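Local coordinates for putative oxidoreductase yhhX (Escherichia coli K-12, PDB 3F4L), which probably acts as an NAD(P)-dependent oxidoreductase of the Gfo/Idh/MocA family, possibly a scyllo-inositol dehydrogenase using NADP+, at residues A[3-9]-A[66-72]. Residue numbers count along the deposited sequence, not the author numbering.
Sequences INCAFIG and VKLVVVC
Two central parallel strands of the Rossmann-fold sheet, 3-8 and 66-71, meet here, their axes 4.6 Å apart and their N-to-C directions 20° apart (crossing angle -20°). Both backbones are extended except at K67 (phi/psi -109/-23), beyond which C5 to I8 pair in step with L68 to V71. Main-chain hydrogen bonds have donors on both segments: K67 N to N4 O (2.9 Å), A6 N to L68 O (2.9 Å), V70 N to A6 O, I8 N to V70 O and, just past the strand, C72 N to I8 O (each 2.8 Å). C5, F7, L68 and V70 share one face, which helix 300-311 covers through F7 and L68. The F7 ring (chi1 m) takes V70 CG2 over its face and C72 SG at its edge, 4.2 and 5.3 Å from the centroid. On the other face, I8, in the mm rotamer, brings CG1 to 3.5 Å from V69 CG1. At G9 (phi/psi 113/136) a CB would clash with C72 C. Strand order 3-2-1-4-5-6 makes 3-8 the first strand, as in NAD(P)-binding Rossmann domains.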
loop_
_atom_site.group_PDB
_atom_site.type_symbol
_atom_site.label_atom_id
_atom_site.label_comp_id
_atom_site.label_asym_id
_atom_site.label_seq_id
_atom_site.Cartn_x
_atom_site.Cartn_y
_atom_site.Cartn_z
ATOM N N ILE A 3 39.776 -13.334 15.557
ATOM C CA ILE A 3 39.359 -14.508 14.793
ATOM C C ILE A 3 39.840 -14.340 13.360
ATOM O O ILE A 3 39.687 -13.264 12.788
ATOM C CB ILE A 3 37.819 -14.643 14.717
ATOM C CG1 ILE A 3 37.220 -14.687 16.120
ATOM C CG2 ILE A 3 37.450 -15.891 13.923
ATOM C CD1 ILE A 3 35.709 -14.850 16.132
ATOM N N ASN A 4 40.419 -15.393 12.787
ATOM C CA ASN A 4 40.879 -15.356 11.401
ATOM C C ASN A 4 39.730 -15.798 10.503
ATOM O O ASN A 4 39.028 -16.775 10.798
ATOM C CB ASN A 4 42.066 -16.297 11.177
ATOM C CG ASN A 4 43.370 -15.730 11.702
ATOM O OD1 ASN A 4 44.465 -16.185 11.326
ATOM N ND2 ASN A 4 43.268 -14.739 12.578
ATOM N N CYS A 5 39.531 -15.074 9.410
ATOM C CA CYS A 5 38.473 -15.420 8.483
ATOM C C CYS A 5 39.035 -15.463 7.072
ATOM O O CYS A 5 40.205 -15.124 6.845
ATOM C CB CYS A 5 37.332 -14.402 8.580
ATOM S SG CYS A 5 37.794 -12.677 8.220
ATOM N N ALA A 6 38.209 -15.894 6.129
ATOM C CA ALA A 6 38.621 -15.970 4.740
ATOM C C ALA A 6 37.426 -15.761 3.822
ATOM O O ALA A 6 36.305 -16.129 4.152
ATOM C CB ALA A 6 39.275 -17.316 4.458
ATOM N N PHE A 7 37.666 -15.164 2.664
ATOM C CA PHE A 7 36.583 -14.936 1.730
ATOM C C PHE A 7 36.685 -15.786 0.489
ATOM O O PHE A 7 37.771 -15.977 -0.061
ATOM C CB PHE A 7 36.535 -13.469 1.292
ATOM C CG PHE A 7 36.109 -12.538 2.367
ATOM C CD1 PHE A 7 37.004 -12.133 3.351
ATOM C CD2 PHE A 7 34.793 -12.086 2.421
ATOM C CE1 PHE A 7 36.587 -11.289 4.381
ATOM C CE2 PHE A 7 34.365 -11.245 3.439
ATOM C CZ PHE A 7 35.259 -10.844 4.421
ATOM N N ILE A 8 35.543 -16.315 0.063
ATOM C CA ILE A 8 35.478 -17.076 -1.171
ATOM C C ILE A 8 34.815 -16.082 -2.112
ATOM O O ILE A 8 33.605 -15.836 -2.023
ATOM C CB ILE A 8 34.568 -18.311 -1.067
ATOM C CG1 ILE A 8 35.012 -19.208 0.092
ATOM C CG2 ILE A 8 34.602 -19.074 -2.380
ATOM C CD1 ILE A 8 36.423 -19.666 -0.000
ATOM N N GLY A 9 35.613 -15.497 -2.994
ATOM C CA GLY A 9 35.098 -14.523 -3.929
ATOM C C GLY A 9 35.669 -13.156 -3.616
ATOM O O GLY A 9 35.751 -12.750 -2.453
ATOM N N VAL A 66 41.668 -20.607 10.492
ATOM C CA VAL A 66 40.493 -19.967 9.900
ATOM C C VAL A 66 39.244 -20.509 10.585
ATOM O O VAL A 66 39.016 -21.719 10.595
ATOM C CB VAL A 66 40.382 -20.240 8.378
ATOM C CG1 VAL A 66 39.029 -19.750 7.863
ATOM C CG2 VAL A 66 41.507 -19.532 7.638
ATOM N N LYS A 67 38.439 -19.615 11.155
ATOM C CA LYS A 67 37.220 -20.025 11.853
ATOM C C LYS A 67 35.952 -19.654 11.099
ATOM O O LYS A 67 34.895 -20.247 11.319
ATOM C CB LYS A 67 37.176 -19.392 13.249
ATOM C CG LYS A 67 38.341 -19.782 14.149
ATOM C CD LYS A 67 38.212 -21.206 14.682
ATOM C CE LYS A 67 37.248 -21.266 15.866
ATOM N NZ LYS A 67 37.332 -22.561 16.623
ATOM N N LEU A 68 36.047 -18.662 10.221
ATOM C CA LEU A 68 34.879 -18.242 9.452
ATOM C C LEU A 68 35.205 -18.069 7.976
ATOM O O LEU A 68 36.193 -17.432 7.614
ATOM C CB LEU A 68 34.312 -16.920 9.999
ATOM C CG LEU A 68 33.126 -16.380 9.175
ATOM C CD1 LEU A 68 31.864 -17.205 9.458
ATOM C CD2 LEU A 68 32.899 -14.898 9.493
ATOM N N VAL A 69 34.370 -18.657 7.130
ATOM C CA VAL A 69 34.532 -18.549 5.686
ATOM C C VAL A 69 33.331 -17.755 5.172
ATOM O O VAL A 69 32.195 -18.065 5.507
ATOM C CB VAL A 69 34.567 -19.946 5.025
ATOM C CG1 VAL A 69 34.549 -19.810 3.520
ATOM C CG2 VAL A 69 35.834 -20.693 5.482
ATOM N N VAL A 70 33.588 -16.718 4.382
ATOM C CA VAL A 70 32.504 -15.886 3.848
ATOM C C VAL A 70 32.362 -16.132 2.345
ATOM O O VAL A 70 33.244 -15.789 1.577
ATOM C CB VAL A 70 32.795 -14.403 4.115
ATOM C CG1 VAL A 70 31.598 -13.532 3.720
ATOM C CG2 VAL A 70 33.133 -14.215 5.582
ATOM N N VAL A 71 31.247 -16.730 1.937
ATOM C CA VAL A 71 31.004 -17.050 0.535
ATOM C C VAL A 71 30.327 -15.895 -0.198
ATOM O O VAL A 71 29.169 -15.571 0.072
ATOM C CB VAL A 71 30.133 -18.301 0.425
ATOM C CG1 VAL A 71 29.986 -18.702 -1.027
ATOM C CG2 VAL A 71 30.750 -19.430 1.247
ATOM N N CYS A 72 31.065 -15.283 -1.120
ATOM C CA CYS A 72 30.582 -14.137 -1.892
ATOM C C CYS A 72 30.702 -14.357 -3.389
ATOM O O CYS A 72 30.836 -13.397 -4.138
ATOM C CB CYS A 72 31.394 -12.893 -1.550
ATOM S SG CYS A 72 31.562 -12.576 0.192
#